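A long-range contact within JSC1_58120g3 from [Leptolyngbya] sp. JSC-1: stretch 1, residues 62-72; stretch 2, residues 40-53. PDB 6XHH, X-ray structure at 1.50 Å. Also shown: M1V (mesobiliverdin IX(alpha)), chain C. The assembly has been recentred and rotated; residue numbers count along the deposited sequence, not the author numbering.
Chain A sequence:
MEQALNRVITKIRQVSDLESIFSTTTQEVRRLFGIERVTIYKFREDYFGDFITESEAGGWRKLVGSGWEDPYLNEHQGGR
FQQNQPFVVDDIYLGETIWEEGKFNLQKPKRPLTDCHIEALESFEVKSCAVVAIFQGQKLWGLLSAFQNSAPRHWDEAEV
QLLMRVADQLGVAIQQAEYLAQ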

# COMPACT_ATOMS: atom_id res chain seq x y z
N LYS A 62 11.70 -11.75 -2.87
CA LYS A 62 11.91 -10.42 -2.31
C LYS A 62 11.74 -9.37 -3.41
O LYS A 62 12.30 -9.51 -4.50
CB LYS A 62 13.30 -10.32 -1.68
CG LYS A 62 13.40 -11.03 -0.34
CD LYS A 62 14.68 -10.68 0.39
CE LYS A 62 15.16 -11.83 1.27
NZ LYS A 62 16.25 -11.42 2.19
N LEU A 63 10.93 -8.34 -3.12
CA LEU A 63 10.71 -7.27 -4.08
C LEU A 63 11.63 -6.08 -3.88
O LEU A 63 11.81 -5.29 -4.82
CB LEU A 63 9.25 -6.78 -4.00
CG LEU A 63 8.25 -7.92 -4.18
CD1 LEU A 63 6.86 -7.32 -4.21
CD2 LEU A 63 8.54 -8.73 -5.43
N VAL A 64 12.21 -5.91 -2.69
CA VAL A 64 13.10 -4.78 -2.48
C VAL A 64 14.28 -4.90 -3.44
O VAL A 64 14.81 -5.99 -3.67
CB VAL A 64 13.56 -4.70 -1.02
CG1 VAL A 64 14.68 -3.67 -0.87
CG2 VAL A 64 12.39 -4.32 -0.12
N GLY A 65 14.68 -3.76 -4.01
CA GLY A 65 15.65 -3.72 -5.09
C GLY A 65 15.02 -3.58 -6.46
O GLY A 65 15.67 -3.06 -7.37
N SER A 66 13.78 -4.01 -6.61
CA SER A 66 13.11 -4.06 -7.89
C SER A 66 12.25 -2.82 -8.09
O SER A 66 11.82 -2.16 -7.14
CB SER A 66 12.24 -5.32 -8.00
OG SER A 66 13.05 -6.49 -8.07
N GLY A 67 11.99 -2.50 -9.35
CA GLY A 67 11.10 -1.41 -9.67
C GLY A 67 9.81 -1.86 -10.31
O GLY A 67 9.70 -2.97 -10.85
N TRP A 68 8.80 -1.00 -10.25
CA TRP A 68 7.58 -1.16 -11.03
C TRP A 68 7.36 0.15 -11.77
O TRP A 68 7.14 1.19 -11.15
CB TRP A 68 6.39 -1.51 -10.13
CG TRP A 68 5.08 -1.76 -10.80
CD1 TRP A 68 4.74 -1.52 -12.10
CD2 TRP A 68 3.93 -2.32 -10.18
NE1 TRP A 68 3.43 -1.90 -12.33
CE2 TRP A 68 2.91 -2.40 -11.16
CE3 TRP A 68 3.65 -2.78 -8.89
CZ2 TRP A 68 1.64 -2.91 -10.87
CZ3 TRP A 68 2.40 -3.28 -8.61
CH2 TRP A 68 1.41 -3.34 -9.59
N GLU A 69 7.48 0.10 -13.10
CA GLU A 69 7.30 1.28 -13.95
C GLU A 69 5.90 1.20 -14.56
O GLU A 69 5.69 0.72 -15.68
CB GLU A 69 8.39 1.36 -15.02
CG GLU A 69 9.80 1.35 -14.43
CD GLU A 69 10.89 1.44 -15.47
OE1 GLU A 69 10.63 1.10 -16.65
OE2 GLU A 69 12.02 1.83 -15.11
N ASP A 70 4.92 1.69 -13.80
CA ASP A 70 3.54 1.58 -14.23
C ASP A 70 3.21 2.69 -15.22
O ASP A 70 3.23 3.87 -14.84
CB ASP A 70 2.58 1.64 -13.05
CG ASP A 70 1.16 1.33 -13.47
OD1 ASP A 70 0.57 2.16 -14.20
OD2 ASP A 70 0.63 0.28 -13.06
N PRO A 71 2.89 2.37 -16.48
CA PRO A 71 2.65 3.42 -17.48
C PRO A 71 1.45 4.28 -17.17
O PRO A 71 1.44 5.46 -17.53
CB PRO A 71 2.45 2.62 -18.78
CG PRO A 71 2.96 1.27 -18.52
CD PRO A 71 2.77 1.02 -17.06
N TYR A 72 0.42 3.70 -16.55
CA TYR A 72 -0.75 4.48 -16.18
C TYR A 72 -0.42 5.50 -15.10
O TYR A 72 -0.83 6.66 -15.19
CB TYR A 72 -1.86 3.54 -15.71
CG TYR A 72 -3.15 4.24 -15.37
CD1 TYR A 72 -3.41 4.67 -14.07
CD2 TYR A 72 -4.11 4.47 -16.34
CE1 TYR A 72 -4.59 5.33 -13.76
CE2 TYR A 72 -5.30 5.13 -16.03
CZ TYR A 72 -5.53 5.55 -14.73
OH TYR A 72 -6.69 6.21 -14.39
OA M1V C . 2.61 -2.15 -15.13
C1A M1V C . 1.68 -1.88 -15.89
NA M1V C . 0.55 -1.27 -15.50
C2A M1V C . 1.64 -2.15 -17.27
CMA M1V C . 2.73 -2.83 -18.07
C3A M1V C . 0.43 -1.69 -17.76
CAA M1V C . -0.07 -1.76 -19.16
CBA M1V C . -0.31 -0.37 -19.76
C4A M1V C . -0.29 -1.12 -16.60
CHA M1V C . -1.53 -0.54 -16.67
C1B M1V C . -2.36 0.08 -15.62
C2B M1V C . -3.66 0.57 -15.90
CMB M1V C . -4.35 0.52 -17.24
C3B M1V C . -4.16 1.08 -14.74
CAB M1V C . -5.53 1.71 -14.55
CBB M1V C . -6.45 0.75 -13.77
CGB M1V C . -6.79 -0.46 -14.61
O2B M1V C . -7.52 -0.34 -15.62
O1B M1V C . -6.36 -1.60 -14.32
NB M1V C . -2.09 0.30 -14.33
C4B M1V C . -3.15 0.90 -13.75
CHB M1V C . -3.33 1.33 -12.43
C1C M1V C . -2.60 1.10 -11.26
C2C M1V C . -3.12 1.36 -9.98
CAC M1V C . -4.48 1.97 -9.71
CBC M1V C . -4.22 3.50 -9.90
CGC M1V C . -5.46 4.35 -10.13
O2C M1V C . -6.60 3.83 -10.14
O1C M1V C . -5.36 5.58 -10.34
C3C M1V C . -2.14 1.02 -9.06
CMC M1V C . -2.28 1.14 -7.57
NC M1V C . -1.33 0.59 -11.11
C4C M1V C . -1.03 0.53 -9.78
CHC M1V C . 0.25 0.06 -9.37
C1D M1V C . 0.74 -0.27 -8.13
C2D M1V C . 2.04 0.04 -7.64
CMD M1V C . 3.09 0.82 -8.38
ND M1V C . 0.07 -1.01 -7.16
C4D M1V C . 0.89 -1.14 -6.09
OD M1V C . 0.58 -1.75 -5.07
C3D M1V C . 2.13 -0.48 -6.38
CAD M1V C . 3.32 -0.36 -5.47
CBD M1V C . 4.06 -1.68 -5.43
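Stretch 2 (40-53) IYKFREDYFGDFIT

Packing of stretch 2 (residues 40-53) on stretch 1 (residues 62-72). Stretch 2 is a hairpin: strand 40-43 leads into a loop that holds a type I turn from Arg44 to Tyr47, and strand 49-53 returns beside the first, with Lys42 and Asp50 joined by backbone hydrogen bonds in both directions. The returning strand faces stretch 1, which runs antiparallel to it, so that Val64 lies near Phe51, Gly67 near Asp50 and Glu69 near Phe48, with CA-CA distances of 4.7, 4.1 and 4.4 Å. Stretch 1 is mostly irregular; it opens with a type II turn from Leu63 to Ser66, is only weakly strand-like around Gly67 and Trp68, and enters a helix at Pro71. The contact buries 691 Å², both sides summed.

Phe51 has the largest share of this surface. Its main chain is held by Phe51 N donating to Ser66 O at 3.0 Å, while Gly65 N makes a weak bond to Phe51 O at 3.5 Å. The side chain (chi1 m) points toward stretch 1 and lies under Leu63, whose CB sits over the ring face, 3.8 Å from Phe51 CG. At the far end of the ring, Phe51 CZ approaches the edge of the Trp68 indole, 4.3 Å from Trp68 CE3, and Phe51 CE1 comes within 3.2 Å of CBD of the bilin M1V. Beyond Phe51, Val64 CG1 rests 3.5 Å from Ile52 O and Val64 CG2 3.7 Å from Thr53 CA.

At the centre, Trp68 N donates to Gly49 O at 2.9 Å. The return bond, Gly49 N to Trp68 O, is weak at 3.3 Å, but Trp68 O also accepts from Tyr41 OH at 2.6 Å, which ties the first strand of the hairpin to stretch 1. Trp68 CB packs 3.8 Å from Tyr41 CE2, and the indole then leads away to the bilin, where Trp68 NE1 donates to M1V OA at 2.9 Å. Neither glycine here has room for a side chain: a CB on Gly49 would clash with Tyr41 CZ, and one on Gly67 with Arg44 NH2.

Phe48 is the second anchor. Its ring lies against Glu69, with Glu69 CA 3.3 Å from Phe48 CD1 and Glu69 CB over the ring face, 3.4 Å from the centroid; Asp70 O meets the ring edge, 3.4 Å from Phe48 CE1. The carboxylate of Glu69 completes the grip through a salt bridge, Glu69 OE2 to Arg44 NH1 at 2.9 Å, and water 1 links Glu69 OE2 to Arg44 NH2. Arg44 is fixed in turn by Asp50, with Arg44 NE to Asp50 OD2 at 2.9 Å and Arg44 NH2 to Asp50 OD1 at 3.0 Å, so one guanidinium serves carboxylates from both stretches. Water 2 bridges Tyr47 O, Trp68 O and Asp70 N where the chains diverge.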

# COMPACT_ATOMS: atom_id res chain seq x y z
N ILE A 40 6.62 -0.88 1.26
CA ILE A 40 6.71 0.56 1.07
C ILE A 40 7.44 0.79 -0.23
O ILE A 40 8.55 0.27 -0.44
CB ILE A 40 7.43 1.24 2.25
CG1 ILE A 40 6.59 1.10 3.52
CG2 ILE A 40 7.68 2.72 1.94
CD1 ILE A 40 7.37 1.33 4.82
N TYR A 41 6.81 1.56 -1.12
CA TYR A 41 7.27 1.80 -2.47
C TYR A 41 7.39 3.30 -2.67
O TYR A 41 6.47 4.05 -2.32
CB TYR A 41 6.28 1.18 -3.45
CG TYR A 41 6.34 1.53 -4.92
CD1 TYR A 41 5.71 2.67 -5.41
CD2 TYR A 41 6.89 0.64 -5.83
CE1 TYR A 41 5.69 2.96 -6.76
CE2 TYR A 41 6.88 0.92 -7.20
CZ TYR A 41 6.26 2.08 -7.65
OH TYR A 41 6.24 2.35 -9.00
N LYS A 42 8.54 3.73 -3.17
CA LYS A 42 8.83 5.15 -3.33
C LYS A 42 8.72 5.56 -4.80
O LYS A 42 9.34 4.95 -5.67
CB LYS A 42 10.23 5.46 -2.81
CG LYS A 42 10.65 6.90 -3.02
CD LYS A 42 12.00 7.17 -2.38
CE LYS A 42 12.32 8.65 -2.49
NZ LYS A 42 13.59 9.06 -1.84
N PHE A 43 7.95 6.61 -5.05
CA PHE A 43 7.85 7.16 -6.40
C PHE A 43 9.14 7.85 -6.82
O PHE A 43 9.75 8.60 -6.05
CB PHE A 43 6.71 8.17 -6.48
CG PHE A 43 5.35 7.56 -6.63
CD1 PHE A 43 5.08 6.63 -7.62
CD2 PHE A 43 4.33 7.93 -5.76
CE1 PHE A 43 3.80 6.09 -7.75
CE2 PHE A 43 3.06 7.38 -5.86
CZ PHE A 43 2.79 6.47 -6.87
N ARG A 44 9.54 7.61 -8.06
CA ARG A 44 10.50 8.46 -8.74
C ARG A 44 9.79 9.72 -9.21
O ARG A 44 8.58 9.89 -9.05
CB ARG A 44 11.12 7.74 -9.93
CG ARG A 44 11.60 6.34 -9.65
CD ARG A 44 12.13 5.71 -10.93
NE ARG A 44 12.32 4.28 -10.75
CZ ARG A 44 12.39 3.41 -11.74
NH1 ARG A 44 12.27 3.82 -13.00
NH2 ARG A 44 12.55 2.12 -11.48
N GLU A 45 10.55 10.62 -9.84
CA GLU A 45 9.99 11.88 -10.28
C GLU A 45 8.94 11.70 -11.37
O GLU A 45 8.09 12.59 -11.56
CB GLU A 45 11.11 12.80 -10.77
CG GLU A 45 12.09 12.16 -11.74
CD GLU A 45 11.51 12.00 -13.14
OE1 GLU A 45 10.71 12.86 -13.55
OE2 GLU A 45 11.84 11.00 -13.83
N ASP A 46 8.98 10.59 -12.11
CA ASP A 46 8.01 10.35 -13.17
C ASP A 46 6.89 9.42 -12.74
O ASP A 46 6.09 8.99 -13.59
CB ASP A 46 8.70 9.79 -14.43
CG ASP A 46 9.52 8.53 -14.15
OD1 ASP A 46 9.52 8.04 -13.01
OD2 ASP A 46 10.17 8.02 -15.11
N TYR A 47 6.80 9.11 -11.45
CA TYR A 47 5.78 8.24 -10.86
C TYR A 47 5.89 6.80 -11.34
O TYR A 47 4.97 6.02 -11.12
CB TYR A 47 4.37 8.80 -11.08
CG TYR A 47 4.20 10.11 -10.33
CD1 TYR A 47 3.88 10.12 -8.98
CD2 TYR A 47 4.42 11.33 -10.96
CE1 TYR A 47 3.77 11.32 -8.28
CE2 TYR A 47 4.30 12.53 -10.27
CZ TYR A 47 3.97 12.52 -8.94
OH TYR A 47 3.86 13.72 -8.26
N PHE A 48 7.00 6.44 -11.99
CA PHE A 48 7.53 5.10 -11.79
C PHE A 48 8.04 5.00 -10.35
O PHE A 48 7.94 5.96 -9.58
CB PHE A 48 8.65 4.81 -12.80
CG PHE A 48 8.19 4.75 -14.23
CD1 PHE A 48 6.85 4.52 -14.55
CD2 PHE A 48 9.11 4.89 -15.26
CE1 PHE A 48 6.46 4.42 -15.88
CE2 PHE A 48 8.72 4.81 -16.58
CZ PHE A 48 7.39 4.58 -16.90
N GLY A 49 8.58 3.86 -9.96
CA GLY A 49 8.95 3.75 -8.55
C GLY A 49 9.62 2.43 -8.24
O GLY A 49 9.72 1.53 -9.08
N ASP A 50 10.09 2.34 -6.99
CA ASP A 50 10.92 1.23 -6.54
C ASP A 50 10.48 0.76 -5.15
O ASP A 50 10.04 1.56 -4.32
CB ASP A 50 12.40 1.64 -6.50
CG ASP A 50 12.87 2.20 -7.83
OD1 ASP A 50 13.28 1.38 -8.68
OD2 ASP A 50 12.79 3.43 -8.03
N PHE A 51 10.58 -0.55 -4.93
CA PHE A 51 10.30 -1.12 -3.62
C PHE A 51 11.44 -0.81 -2.65
O PHE A 51 12.59 -1.22 -2.88
CB PHE A 51 10.10 -2.63 -3.73
CG PHE A 51 8.88 -3.03 -4.49
CD1 PHE A 51 7.65 -3.12 -3.86
CD2 PHE A 51 8.96 -3.32 -5.85
CE1 PHE A 51 6.52 -3.51 -4.56
CE2 PHE A 51 7.83 -3.68 -6.57
CZ PHE A 51 6.62 -3.79 -5.92
N ILE A 52 11.13 -0.13 -1.54
CA ILE A 52 12.14 0.28 -0.57
C ILE A 52 12.23 -0.69 0.60
O ILE A 52 13.33 -1.02 1.05
CB ILE A 52 11.82 1.70 -0.06
CG1 ILE A 52 11.71 2.65 -1.24
CG2 ILE A 52 12.88 2.16 0.95
CD1 ILE A 52 12.94 2.70 -2.09
N THR A 53 11.09 -1.12 1.13
CA THR A 53 11.03 -1.96 2.32
C THR A 53 9.89 -2.95 2.17
O THR A 53 8.85 -2.65 1.57
CB THR A 53 10.83 -1.13 3.59
OG1 THR A 53 11.80 -0.09 3.61
CG2 THR A 53 11.02 -1.99 4.84
O HOH W 1 12.72 -0.26 -13.12
O HOH W 2 4.81 3.22 -11.30
O HOH W 3 14.95 -0.47 -8.19
O HOH W 4 14.25 -1.02 -4.96